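Local structure of transcriptional regulator of the TetR/AcrR family (Thermobifida fusca YX, 3DCF) at residues G102-G105 with E106-H109; H115-T118 with I119-L123; M144-R147 with E148-T152; R157-A160 with E161-T165. The protein probably binds operator DNA through an N-terminal helix-turn-helix and represses transcription, as other regulators of the TetR/AcrR family do. All blocks are in the same frame, centred on the assembly; numbering follows the deposited sequence.

Contact 1. Residues G102-G105 with E106-H109; sequences GSPG and ERIH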
# COMPACT_ATOMS: atom_id res chain seq x y z
N GLY A 102 -1.00 -20.42 22.18
CA GLY A 102 -2.26 -19.75 21.83
C GLY A 102 -2.98 -20.45 20.69
O GLY A 102 -2.40 -21.30 20.01
N SER A 103 -4.25 -20.11 20.50
CA SER A 103 -5.04 -20.62 19.37
C SER A 103 -4.57 -19.86 18.12
O SER A 103 -3.90 -18.82 18.25
CB SER A 103 -6.54 -20.38 19.60
OG SER A 103 -6.85 -19.00 19.78
N PRO A 104 -4.89 -20.37 16.91
CA PRO A 104 -4.55 -19.63 15.66
C PRO A 104 -5.07 -18.17 15.60
O PRO A 104 -4.33 -17.30 15.13
CB PRO A 104 -5.20 -20.49 14.57
CG PRO A 104 -5.24 -21.87 15.14
CD PRO A 104 -5.51 -21.68 16.60
N GLY A 105 -6.29 -17.93 16.08
CA GLY A 105 -6.89 -16.57 16.15
C GLY A 105 -6.20 -15.62 17.13
O GLY A 105 -6.21 -14.40 16.91
N GLU A 106 -5.65 -16.18 18.22
CA GLU A 106 -4.85 -15.42 19.21
C GLU A 106 -3.47 -15.08 18.64
O GLU A 106 -2.99 -13.95 18.81
CB GLU A 106 -4.72 -16.19 20.54
CG GLU A 106 -6.04 -16.23 21.32
CD GLU A 106 -6.09 -17.23 22.48
OE1 GLU A 106 -5.26 -18.18 22.56
OE2 GLU A 106 -7.02 -17.08 23.31
N ARG A 107 -2.85 -16.07 17.99
CA ARG A 107 -1.56 -15.92 17.28
C ARG A 107 -1.68 -14.93 16.11
O ARG A 107 -0.79 -14.09 15.94
CB ARG A 107 -0.99 -17.28 16.84
CG ARG A 107 -0.35 -18.07 18.01
CD ARG A 107 -0.64 -19.58 18.01
NE ARG A 107 -0.02 -20.37 16.95
CZ ARG A 107 -0.44 -21.58 16.53
NH1 ARG A 107 -1.54 -22.17 17.02
NH2 ARG A 107 0.22 -22.21 15.57
N ILE A 108 -2.76 -15.02 15.33
CA ILE A 108 -3.05 -14.06 14.24
C ILE A 108 -3.03 -12.63 14.81
O ILE A 108 -2.34 -11.76 14.27
CB ILE A 108 -4.42 -14.35 13.53
CG1 ILE A 108 -4.28 -15.50 12.52
CG2 ILE A 108 -4.95 -13.11 12.81
CD1 ILE A 108 -3.62 -15.12 11.22
N HIS A 109 -3.76 -12.42 15.91
CA HIS A 109 -3.82 -11.11 16.56
C HIS A 109 -2.43 -10.62 17.01
O HIS A 109 -2.06 -9.47 16.71
CB HIS A 109 -4.80 -11.11 17.73
CG HIS A 109 -4.80 -9.84 18.52
ND1 HIS A 109 -5.49 -8.71 18.11
CD2 HIS A 109 -4.18 -9.51 19.68
CE1 HIS A 109 -5.29 -7.74 18.99
NE2 HIS A 109 -4.51 -8.20 19.95
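E106 and S103 grip each other at the start of helix 104-121. From its CB, 3.6 Å from S103 O, the glutamate chain turns back toward the helix start, because CG stands beside the backbone N (chi1 -72°). CG and CD pass S103 OG at 3.3 Å, and the extended chain brings OE1 to S103 N at 3.0 Å; OE2 lies farther from the hydroxyl. The S103 N-H points almost straight at OE1 (171°), meeting it on the anti side and out of the carboxylate plane. In return S103 OG, also hydrogen-bonded to E167, accepts a weak bond from E106 N at 3.4 Å. R107 reaches back before the helix: its bent chain carries CD to 3.2 Å from G102 O, and NH1 donates to that carbonyl, while NH2 is held by A98 O. P104, the first helical residue, has its CD 4.0 Å from R107 NH1. Regular helical bonding starts with R107 N to S103 O and I108 N to P104 O (2.8 Å). E161 of helix 138-164 packs on P104, and Y214 of the second subunit on I108. The reciprocal bonds between S103 and E106 make a capping box, with S103 as the N-cap.

Contact 2. Residues H115-T118 with I119-L123; sequences HTRT and ILRNL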
# COMPACT_ATOMS: atom_id res chain seq x y z
N HIS A 115 3.65 -6.91 13.76
CA HIS A 115 3.92 -6.45 12.39
C HIS A 115 3.76 -4.94 12.24
O HIS A 115 4.64 -4.27 11.69
CB HIS A 115 3.06 -7.22 11.37
CG HIS A 115 3.38 -6.90 9.95
ND1 HIS A 115 4.56 -7.30 9.34
CD2 HIS A 115 2.67 -6.25 9.00
CE1 HIS A 115 4.57 -6.89 8.09
NE2 HIS A 115 3.44 -6.25 7.85
N THR A 116 2.66 -4.40 12.77
CA THR A 116 2.36 -2.96 12.73
C THR A 116 3.36 -2.15 13.56
O THR A 116 3.81 -1.09 13.12
CB THR A 116 0.93 -2.66 13.22
OG1 THR A 116 0.03 -3.60 12.62
CG2 THR A 116 0.52 -1.24 12.83
N ARG A 117 3.70 -2.65 14.77
CA ARG A 117 4.76 -2.05 15.63
C ARG A 117 6.07 -1.94 14.86
O ARG A 117 6.73 -0.90 14.91
CB ARG A 117 5.02 -2.86 16.92
CG ARG A 117 4.11 -2.56 18.12
CD ARG A 117 4.66 -3.22 19.42
NE ARG A 117 4.61 -4.70 19.40
CZ ARG A 117 5.21 -5.54 20.27
NH1 ARG A 117 5.98 -5.09 21.28
NH2 ARG A 117 5.06 -6.86 20.11
N THR A 118 6.45 -3.02 14.17
CA THR A 118 7.67 -3.06 13.37
C THR A 118 7.62 -2.06 12.21
O THR A 118 8.66 -1.46 11.90
CB THR A 118 7.97 -4.47 12.83
OG1 THR A 118 7.91 -5.41 13.91
CG2 THR A 118 9.36 -4.55 12.16
N ILE A 119 6.45 -1.88 11.59
CA ILE A 119 6.27 -0.90 10.48
C ILE A 119 6.51 0.54 10.98
O ILE A 119 7.35 1.26 10.41
CB ILE A 119 4.87 -0.97 9.77
CG1 ILE A 119 4.58 -2.34 9.11
CG2 ILE A 119 4.74 0.10 8.70
CD1 ILE A 119 5.58 -2.79 8.09
N LEU A 120 5.79 0.92 12.05
CA LEU A 120 5.88 2.28 12.64
C LEU A 120 7.27 2.66 13.18
O LEU A 120 7.62 3.85 13.21
CB LEU A 120 4.81 2.48 13.73
CG LEU A 120 3.34 2.32 13.31
CD1 LEU A 120 2.45 2.51 14.52
CD2 LEU A 120 2.93 3.28 12.18
N ARG A 121 8.05 1.65 13.58
CA ARG A 121 9.44 1.81 14.03
C ARG A 121 10.47 1.86 12.88
O ARG A 121 11.56 2.42 13.05
CB ARG A 121 9.84 0.67 14.99
CG ARG A 121 9.23 0.77 16.36
CD ARG A 121 9.56 -0.45 17.19
NE ARG A 121 9.22 -0.23 18.60
CZ ARG A 121 8.00 -0.26 19.14
NH1 ARG A 121 6.90 -0.47 18.40
NH2 ARG A 121 7.85 -0.04 20.45
N ASN A 122 10.15 1.26 11.74
CA ASN A 122 11.06 1.21 10.59
C ASN A 122 10.37 1.79 9.36
O ASN A 122 10.30 1.13 8.31
CB ASN A 122 11.55 -0.23 10.33
CG ASN A 122 12.18 -0.88 11.56
OD1 ASN A 122 13.41 -0.93 11.68
ND2 ASN A 122 11.34 -1.36 12.48
N LEU A 123 9.89 3.03 9.50
CA LEU A 123 9.13 3.70 8.42
C LEU A 123 9.94 3.93 7.13
O LEU A 123 9.44 3.61 6.04
CB LEU A 123 8.48 5.01 8.92
CG LEU A 123 7.29 4.86 9.89
CD1 LEU A 123 7.03 6.16 10.68
CD2 LEU A 123 6.03 4.39 9.15
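H115 presents one face of its imidazole to I119, whose CD1 comes within 4.1 Å of NE2 while CG1 lies above the plane, offset toward the rim. The ring reaches this place because its CG is anti to the backbone N (chi1 -174°). Y151 meets the same ring edge-to-face, and L181 and A184 of helix 173-185 pack on it. T116 contributes mainly its carbonyl, which accepts from L120 N at 3.0 Å and has L120 CG close by; its hydroxyl bonds back to L112 O. The R117 and R121 side chains run alongside each other in a common direction. R121 NH1 rests 3.4 Å from R117 CB, so the upstream arginine offers its aliphatic stem. The two guanidinium planes are perpendicular, with R117 NE and R121 NH1 4.9 Å apart, and R117 NH2 is turned to a salt bridge with E114. T118 closes the segment: its O takes a short, nearly straight bond from N122 ND2 (2.7 Å, 169°), in the carbonyl plane and on a lone pair, while N122 N adds only a weak bond at 3.1 Å. The chemistry thus changes along the turn, from a methyl group lying over the imidazole face of H115 to a side-chain amide that supplements the weak backbone bond to T118 O just where the chain leaves the helix after R121. Nearby like charges at R117 are probably eased by E114.

Contact 3. Residues M144-R147 with E148-T152; sequences MRKR and EREYT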
# COMPACT_ATOMS: atom_id res chain seq x y z
N MSE A 144 14.47 -10.47 -1.33
CA MSE A 144 13.34 -9.72 -0.74
C MSE A 144 12.00 -10.41 -1.02
O MSE A 144 11.17 -10.49 -0.12
CB MSE A 144 13.28 -8.27 -1.23
CG MSE A 144 14.47 -7.39 -0.89
SE MSE A 144 14.95 -7.29 1.00
CE MSE A 144 15.97 -9.04 1.24
N ARG A 145 11.81 -10.89 -2.26
CA ARG A 145 10.59 -11.64 -2.62
C ARG A 145 10.43 -12.92 -1.78
O ARG A 145 9.31 -13.23 -1.35
CB ARG A 145 10.52 -11.97 -4.12
CG ARG A 145 10.52 -10.76 -5.10
CD ARG A 145 9.37 -9.73 -4.89
NE ARG A 145 9.54 -8.91 -3.69
CZ ARG A 145 10.26 -7.79 -3.58
NH1 ARG A 145 10.92 -7.26 -4.62
NH2 ARG A 145 10.33 -7.17 -2.39
N LYS A 146 11.54 -13.62 -1.53
CA LYS A 146 11.53 -14.83 -0.70
C LYS A 146 11.10 -14.54 0.75
O LYS A 146 10.35 -15.33 1.32
CB LYS A 146 12.90 -15.52 -0.74
CG LYS A 146 13.07 -16.80 0.14
CD LYS A 146 14.35 -17.60 -0.24
CE LYS A 146 15.66 -16.78 -0.09
NZ LYS A 146 16.90 -17.47 -0.57
N ARG A 147 11.56 -13.42 1.32
CA ARG A 147 11.19 -13.05 2.71
C ARG A 147 9.72 -12.64 2.81
O ARG A 147 9.06 -13.00 3.78
CB ARG A 147 12.10 -11.98 3.34
CG ARG A 147 13.63 -12.17 3.18
CD ARG A 147 14.17 -13.62 3.24
NE ARG A 147 14.02 -14.23 4.55
CZ ARG A 147 14.84 -14.06 5.59
NH1 ARG A 147 15.92 -13.26 5.53
NH2 ARG A 147 14.58 -14.68 6.74
N GLU A 148 9.21 -11.89 1.81
CA GLU A 148 7.77 -11.55 1.72
C GLU A 148 6.91 -12.83 1.69
O GLU A 148 5.88 -12.89 2.37
CB GLU A 148 7.42 -10.72 0.46
CG GLU A 148 7.78 -9.23 0.43
CD GLU A 148 6.95 -8.42 -0.61
OE1 GLU A 148 5.70 -8.51 -0.62
OE2 GLU A 148 7.52 -7.65 -1.41
N ARG A 149 7.34 -13.82 0.89
CA ARG A 149 6.65 -15.12 0.79
C ARG A 149 6.55 -15.88 2.11
O ARG A 149 5.51 -16.47 2.38
CB ARG A 149 7.27 -16.04 -0.28
CG ARG A 149 6.83 -15.71 -1.71
CD ARG A 149 7.18 -16.83 -2.70
NE ARG A 149 8.62 -16.94 -2.94
CZ ARG A 149 9.34 -16.20 -3.79
NH1 ARG A 149 8.79 -15.22 -4.53
NH2 ARG A 149 10.65 -16.42 -3.90
N GLU A 150 7.63 -15.86 2.92
CA GLU A 150 7.64 -16.52 4.25
C GLU A 150 6.60 -15.92 5.19
O GLU A 150 5.85 -16.69 5.79
CB GLU A 150 9.01 -16.47 4.91
CG GLU A 150 10.04 -17.37 4.25
CD GLU A 150 11.44 -17.23 4.84
OE1 GLU A 150 11.56 -16.92 6.05
OE2 GLU A 150 12.42 -17.46 4.07
N TYR A 151 6.56 -14.59 5.32
CA TYR A 151 5.55 -13.86 6.13
C TYR A 151 4.11 -14.29 5.79
O TYR A 151 3.32 -14.61 6.69
CB TYR A 151 5.60 -12.33 5.87
CG TYR A 151 6.54 -11.50 6.70
CD1 TYR A 151 6.23 -11.21 8.05
CD2 TYR A 151 7.68 -10.90 6.14
CE1 TYR A 151 7.07 -10.40 8.84
CE2 TYR A 151 8.53 -10.08 6.91
CZ TYR A 151 8.22 -9.84 8.26
OH TYR A 151 9.05 -9.06 9.01
N THR A 152 3.81 -14.27 4.50
CA THR A 152 2.49 -14.60 3.96
C THR A 152 2.11 -16.05 4.24
O THR A 152 1.01 -16.31 4.72
CB THR A 152 2.41 -14.32 2.41
OG1 THR A 152 2.99 -13.05 2.11
CG2 THR A 152 0.97 -14.33 1.92
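R145 and E148 form the closer of two salt bridges on this surface of helix 138-164. E148 OE2 is shared by R145 NH2 at 3.0 Å and R145 NE at 3.3 Å, but both bonds are weak and bent, with the guanidinium and carboxylate planes 72° apart. R145 gets there by folding at chi2 and chi3 (-58° and 72°), while E148 runs alongside, extended beyond CG. The second pair, R147 NE with E150 OE2, is long at 3.6 Å. R149 turns one face of its guanidinium to R145 O, which lies offset toward the rim, with NH1 3.7 Å from R145 CB. Backbone bonds R149 N to R145 O and E150 N to K146 O keep the turns regular. T152 OG1 donates to E148 O at 2.9 Å; T152 N reaches that carbonyl from the opposite face. Further out, F129 packs on R145 and E148, L91 of helix 75-98 on R147 and E150, and F94 meets Y151 edge-to-face. E148 OE2 also has a long, weak ion pair with R189 of the second subunit. Arg-Glu pairs spaced i to i+3 are a familiar feature of partly exposed helix surfaces, here in the TetR-like C-terminal domain.

Contact 4. Residues R157-A160 with E161-T165; sequences RLYA and EGVAT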
# COMPACT_ATOMS: atom_id res chain seq x y z
N ARG A 157 -1.31 -20.44 6.46
CA ARG A 157 -1.56 -21.73 7.15
C ARG A 157 -2.33 -21.54 8.46
O ARG A 157 -3.26 -22.30 8.76
CB ARG A 157 -0.24 -22.47 7.43
CG ARG A 157 0.50 -22.92 6.16
CD ARG A 157 1.72 -23.81 6.49
NE ARG A 157 2.78 -23.11 7.23
CZ ARG A 157 3.81 -22.43 6.70
NH1 ARG A 157 3.99 -22.32 5.38
NH2 ARG A 157 4.68 -21.85 7.53
N LEU A 158 -1.96 -20.48 9.19
CA LEU A 158 -2.56 -20.13 10.49
C LEU A 158 -4.03 -19.65 10.34
O LEU A 158 -4.85 -19.91 11.24
CB LEU A 158 -1.67 -19.07 11.20
CG LEU A 158 -1.47 -19.13 12.69
CD1 LEU A 158 -0.80 -20.46 13.05
CD2 LEU A 158 -0.59 -17.95 13.15
N TYR A 159 -4.35 -18.95 9.24
CA TYR A 159 -5.74 -18.49 8.98
C TYR A 159 -6.65 -19.69 8.59
O TYR A 159 -7.82 -19.71 8.98
CB TYR A 159 -5.80 -17.36 7.93
CG TYR A 159 -7.13 -16.62 7.94
CD1 TYR A 159 -8.22 -17.09 7.19
CD2 TYR A 159 -7.30 -15.46 8.69
CE1 TYR A 159 -9.46 -16.42 7.21
CE2 TYR A 159 -8.54 -14.78 8.71
CZ TYR A 159 -9.62 -15.27 7.97
OH TYR A 159 -10.84 -14.62 7.98
N ALA A 160 -6.10 -20.66 7.85
CA ALA A 160 -6.82 -21.91 7.47
C ALA A 160 -7.20 -22.78 8.67
O ALA A 160 -8.30 -23.36 8.68
CB ALA A 160 -5.99 -22.73 6.50
N GLU A 161 -6.30 -22.90 9.65
CA GLU A 161 -6.56 -23.67 10.89
C GLU A 161 -7.68 -23.05 11.73
O GLU A 161 -8.56 -23.76 12.22
CB GLU A 161 -5.30 -23.76 11.76
CG GLU A 161 -4.14 -24.55 11.21
CD GLU A 161 -2.89 -24.39 12.08
OE1 GLU A 161 -3.02 -24.38 13.33
OE2 GLU A 161 -1.78 -24.27 11.52
N GLY A 162 -7.62 -21.73 11.92
CA GLY A 162 -8.64 -20.95 12.66
C GLY A 162 -10.03 -20.94 12.02
O GLY A 162 -11.04 -20.83 12.73
N VAL A 163 -10.09 -21.02 10.68
CA VAL A 163 -11.35 -21.14 9.93
C VAL A 163 -11.92 -22.57 10.09
O VAL A 163 -13.13 -22.72 10.32
CB VAL A 163 -11.18 -20.77 8.42
CG1 VAL A 163 -12.38 -21.23 7.59
CG2 VAL A 163 -10.96 -19.26 8.25
N ALA A 164 -11.05 -23.59 9.99
CA ALA A 164 -11.42 -25.02 10.10
C ALA A 164 -12.10 -25.40 11.42
O ALA A 164 -12.96 -26.27 11.43
CB ALA A 164 -10.21 -25.91 9.86
N THR A 165 -11.69 -24.73 12.50
CA THR A 165 -12.24 -24.92 13.86
C THR A 165 -13.38 -23.94 14.28
O THR A 165 -13.81 -23.94 15.44
CB THR A 165 -11.08 -24.79 14.87
OG1 THR A 165 -10.51 -23.48 14.77
CG2 THR A 165 -9.98 -25.83 14.57
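Y159 and V163, one helical turn apart, form the tight side of this contact. V163 CG2 lies 3.4 Å from Y159 CE1 and 3.7 Å from CD1, meeting the ring obliquely; the same methyl is 3.3 Å from Y159 O. A chi1 of -164° sets CG beside the carbonyl carbon and brings the tyrosine ring alongside V163, and its OH bonds to L169 O in the following loop. In the backbone beneath, V163 N donates to Y159 O at 3.1 Å, while the bond from G162 N to L158 O is weak. The exposed side is looser. E161 extends along the surface with CG 3.4 Å from R157 O, yet its OE2 stays 6.4 Å from R157 NE, so these opposite charges make no direct pair. A160 and A164 add little more than a methyl each, joined by the bond A164 N to A160 O. At the helix end T165 OG1 donates to E161 O at 3.2 Å, a carbonyl that T165 N also reaches. On the buried side L158 packs against R107 and L111 of helix 104-121. L168 of the returning loop lies on both Y159 and V163, while L209 of the second subunit touches Y159.

Along the chain the four contacts run strictly in series: none nests within or crosses another, and each joins successive helical turns without closing a long loop. Contact 1 opens helix 104-121 and contact 2 ends it, their centres about 20 Å apart. Helix 138-164 then carries contact 3 midway and contact 4 at its C-terminal end, also about 20 Å apart between centres. The two helices meet at two places. P104 of contact 1 packs on L158 and G162 of contact 4, joining a helix start to a helix end, while H115 of contact 2 touches Y151 of contact 3. All four belong to the TetR-like C-terminal domain.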